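Nucleoside hydrolase, putative (Trypanosoma brucei, PDB 3FZ0) belongs to the nucleoside hydrolase family and carries a calcium ion at the carboxyl end of its central, mostly parallel beta-sheet. Local coordinates at residues B[11-16]-B[51-56]. The protein carries 2 engineered substitutions. Numbering follows the deposited sequence.
Sequences IDTDCG and ENIGKL. With CA (calcium ion), chain G.
Asn52, on helix 46-60, reaches over to the loop that follows strand 6-13 and hands an amide N-H to the backbone carbonyl of Cys15. The bond from Asn52 ND2 to Cys15 O is 2.9 Å long, with an N-H...O angle of 161°. The donor lies in the carbonyl plane, and the oxygen in turn sits only 11° out of the Asn52 amide plane, so the two flat groups are well aligned for bonding. ND2 also donates to the carbonyl of Asp89; since both backbone oxygens can only accept, they decide which way round the amide faces, and the bond from Gln48 NE2 to OD1 agrees.

Beside this polar link the contact turns apolar. Ile53 CG1 packs 3.8 Å from Cys15 SG, and the CB atoms of Cys15 and Asn52 approach to 4.1 Å. A bend at chi2 (-44°) brings Ile53 CD1 alongside the sulfur and up to Thr13 CG2, tip to tip at 4.1 Å. Ile37 of strand 32-39 and Ile23 of helix 17-27 also touch Ile53.

Thr13 divides its work. Its methyl faces the helix, whereas Thr13 OG1, anti to the backbone N, accepts from Cys15 N at 2.9 Å in an ST turn and very probably donates to Asp19 OD2, a calcium ligand. Between Thr13 and Cys15, Asp14 points away from the helix and binds the calcium ion through OD1 at 2.4 Å; the carboxylates of Asp19 and Asp283, the backbone carbonyl of Leu134 and three waters are further ligands. Thr13 and Asn43, whose N bonds Asp14 OD2, thus form the second shell, while the Asn52 bond and Cys15-Ile53 packing tie the loop to helix 46-60 one step further out, where any influence on the metal would be indirect.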
ATOM      1  N   ILE B  11     -23.988 -13.904  18.978  1.00 63.62           N
ATOM      2  CA  ILE B  11     -22.993 -14.618  18.201  1.00 63.82           C
ATOM      3  C   ILE B  11     -23.120 -14.184  16.743  1.00 64.04           C
ATOM      4  O   ILE B  11     -24.177 -14.324  16.100  1.00 64.08           O
ATOM      5  CB  ILE B  11     -23.093 -16.165  18.361  1.00 63.93           C
ATOM      6  CG1 ILE B  11     -22.774 -16.568  19.800  1.00 64.02           C
ATOM      7  CG2 ILE B  11     -22.119 -16.874  17.385  1.00 63.27           C
ATOM      8  CD1 ILE B  11     -23.067 -18.008  20.123  1.00 63.20           C
ATOM      9  N   ASP B  12     -22.052 -13.597  16.242  1.00 63.95           N
ATOM     10  CA  ASP B  12     -22.011 -13.164  14.852  1.00 63.66           C
ATOM     11  C   ASP B  12     -21.228 -14.192  14.096  1.00 63.04           C
ATOM     12  O   ASP B  12     -20.148 -14.565  14.518  1.00 62.99           O
ATOM     13  CB  ASP B  12     -21.383 -11.782  14.738  1.00 63.86           C
ATOM     14  CG  ASP B  12     -21.524 -11.205  13.352  1.00 65.78           C
ATOM     15  OD1 ASP B  12     -20.592 -11.437  12.557  1.00 68.49           O
ATOM     16  OD2 ASP B  12     -22.553 -10.563  13.036  1.00 67.46           O
ATOM     17  N   THR B  13     -21.775 -14.660  12.984  1.00 62.89           N
ATOM     18  CA  THR B  13     -21.281 -15.876  12.374  1.00 63.65           C
ATOM     19  C   THR B  13     -21.494 -15.956  10.858  1.00 64.30           C
ATOM     20  O   THR B  13     -22.478 -15.418  10.322  1.00 64.83           O
ATOM     21  CB  THR B  13     -21.919 -17.157  13.066  1.00 63.79           C
ATOM     22  OG1 THR B  13     -21.438 -18.345  12.430  1.00 63.06           O
ATOM     23  CG2 THR B  13     -23.433 -17.139  12.971  1.00 62.63           C
ATOM     24  N   ASP B  14     -20.576 -16.640  10.178  1.00 64.72           N
ATOM     25  CA  ASP B  14     -20.758 -16.956   8.773  1.00 65.55           C
ATOM     26  C   ASP B  14     -21.166 -18.426   8.525  1.00 66.27           C
ATOM     27  O   ASP B  14     -21.082 -18.928   7.390  1.00 66.84           O
ATOM     28  CB  ASP B  14     -19.548 -16.544   7.919  1.00 65.18           C
ATOM     29  CG  ASP B  14     -18.290 -17.386   8.184  1.00 65.63           C
ATOM     30  OD1 ASP B  14     -18.090 -17.887   9.311  1.00 66.21           O
ATOM     31  OD2 ASP B  14     -17.465 -17.526   7.259  1.00 65.11           O
ATOM     32  N   CYS B  15     -21.577 -19.111   9.588  1.00 66.26           N
ATOM     33  CA  CYS B  15     -22.464 -20.279   9.465  1.00 66.94           C
ATOM     34  C   CYS B  15     -21.865 -21.510   8.799  1.00 66.29           C
ATOM     35  O   CYS B  15     -22.564 -22.245   8.094  1.00 65.92           O
ATOM     36  CB  CYS B  15     -23.764 -19.884   8.755  1.00 67.01           C
ATOM     37  SG  CYS B  15     -24.396 -18.296   9.360  1.00 71.88           S
ATOM     38  N   GLY B  16     -20.565 -21.714   9.005  1.00 65.87           N
ATOM     39  CA  GLY B  16     -19.897 -22.943   8.575  1.00 65.12           C
ATOM     40  C   GLY B  16     -19.939 -24.051   9.634  1.00 65.21           C
ATOM     41  O   GLY B  16     -20.532 -23.891  10.711  1.00 64.64           O
ATOM     42  N   GLU B  51     -30.202 -20.233   6.182  1.00 59.88           N
ATOM     43  CA  GLU B  51     -30.729 -21.594   6.094  1.00 60.19           C
ATOM     44  C   GLU B  51     -30.008 -22.546   7.046  1.00 60.24           C
ATOM     45  O   GLU B  51     -30.645 -23.401   7.696  1.00 59.69           O
ATOM     46  CB  GLU B  51     -30.649 -22.116   4.667  1.00 60.26           C
ATOM     47  CG  GLU B  51     -31.517 -21.330   3.667  1.00 61.93           C
ATOM     48  CD  GLU B  51     -33.029 -21.374   3.975  1.00 65.14           C
ATOM     49  OE1 GLU B  51     -33.556 -22.462   4.288  1.00 67.14           O
ATOM     50  OE2 GLU B  51     -33.709 -20.328   3.886  1.00 66.28           O
ATOM     51  N   ASN B  52     -28.682 -22.373   7.154  1.00 60.33           N
ATOM     52  CA  ASN B  52     -27.869 -23.189   8.085  1.00 60.11           C
ATOM     53  C   ASN B  52     -28.252 -22.970   9.551  1.00 59.94           C
ATOM     54  O   ASN B  52     -28.537 -23.949  10.256  1.00 60.43           O
ATOM     55  CB  ASN B  52     -26.369 -22.976   7.865  1.00 60.07           C
ATOM     56  CG  ASN B  52     -25.922 -23.342   6.478  1.00 59.88           C
ATOM     57  OD1 ASN B  52     -26.692 -23.907   5.679  1.00 60.56           O
ATOM     58  ND2 ASN B  52     -24.659 -23.046   6.178  1.00 58.43           N
ATOM     59  N   ILE B  53     -28.298 -21.708   9.993  1.00 59.60           N
ATOM     60  CA  ILE B  53     -28.732 -21.379  11.351  1.00 59.61           C
ATOM     61  C   ILE B  53     -30.130 -21.956  11.633  1.00 60.13           C
ATOM     62  O   ILE B  53     -30.349 -22.565  12.680  1.00 60.89           O
ATOM     63  CB  ILE B  53     -28.694 -19.834  11.659  1.00 59.89           C
ATOM     64  CG1 ILE B  53     -27.266 -19.275  11.656  1.00 59.07           C
ATOM     65  CG2 ILE B  53     -29.325 -19.526  13.024  1.00 59.01           C
ATOM     66  CD1 ILE B  53     -26.223 -20.140  12.384  1.00 57.85           C
ATOM     67  N   GLY B  54     -31.045 -21.823  10.679  1.00 60.20           N
ATOM     68  CA  GLY B  54     -32.381 -22.353  10.806  1.00 60.22           C
ATOM     69  C   GLY B  54     -32.392 -23.839  11.016  1.00 60.99           C
ATOM     70  O   GLY B  54     -33.160 -24.332  11.858  1.00 61.57           O
ATOM     71  N   LYS B  55     -31.557 -24.571  10.267  1.00 61.33           N
ATOM     72  CA  LYS B  55     -31.446 -26.040  10.440  1.00 61.17           C
ATOM     73  C   LYS B  55     -30.836 -26.380  11.788  1.00 61.69           C
ATOM     74  O   LYS B  55     -31.297 -27.319  12.445  1.00 62.00           O
ATOM     75  CB  LYS B  55     -30.649 -26.699   9.306  1.00 60.94           C
ATOM     76  CG  LYS B  55     -31.316 -26.569   7.927  1.00 60.82           C
ATOM     77  CD  LYS B  55     -30.362 -26.876   6.795  1.00 60.02           C
ATOM     78  CE  LYS B  55     -31.099 -26.871   5.481  1.00 58.32           C
ATOM     79  NZ  LYS B  55     -30.301 -27.431   4.382  1.00 56.83           N
ATOM     80  N   LEU B  56     -29.823 -25.610  12.216  1.00 61.57           N
ATOM     81  CA  LEU B  56     -29.242 -25.827  13.549  1.00 61.77           C
ATOM     82  C   LEU B  56     -30.242 -25.555  14.699  1.00 61.94           C
ATOM     83  O   LEU B  56     -30.316 -26.329  15.642  1.00 62.22           O
ATOM     84  CB  LEU B  56     -27.977 -24.989  13.725  1.00 61.60           C
ATOM     85  CG  LEU B  56     -27.290 -24.997  15.103  1.00 62.52           C
ATOM     86  CD1 LEU B  56     -26.786 -26.397  15.474  1.00 60.63           C
ATOM     87  CD2 LEU B  56     -26.115 -23.990  15.060  1.00 62.02           C
TER
HETATM   88 CA    CA G 400     -16.706 -18.942  11.026  1.00 62.36          CA
HETATM   89  O   HOH W   1     -14.507 -18.611  11.599  1.00 33.86           O
HETATM   90  O   HOH W   2     -15.465 -17.838   8.898  1.00 45.13           O
HETATM   91  O   HOH W   3     -15.697 -20.912   9.979  1.00 28.67           O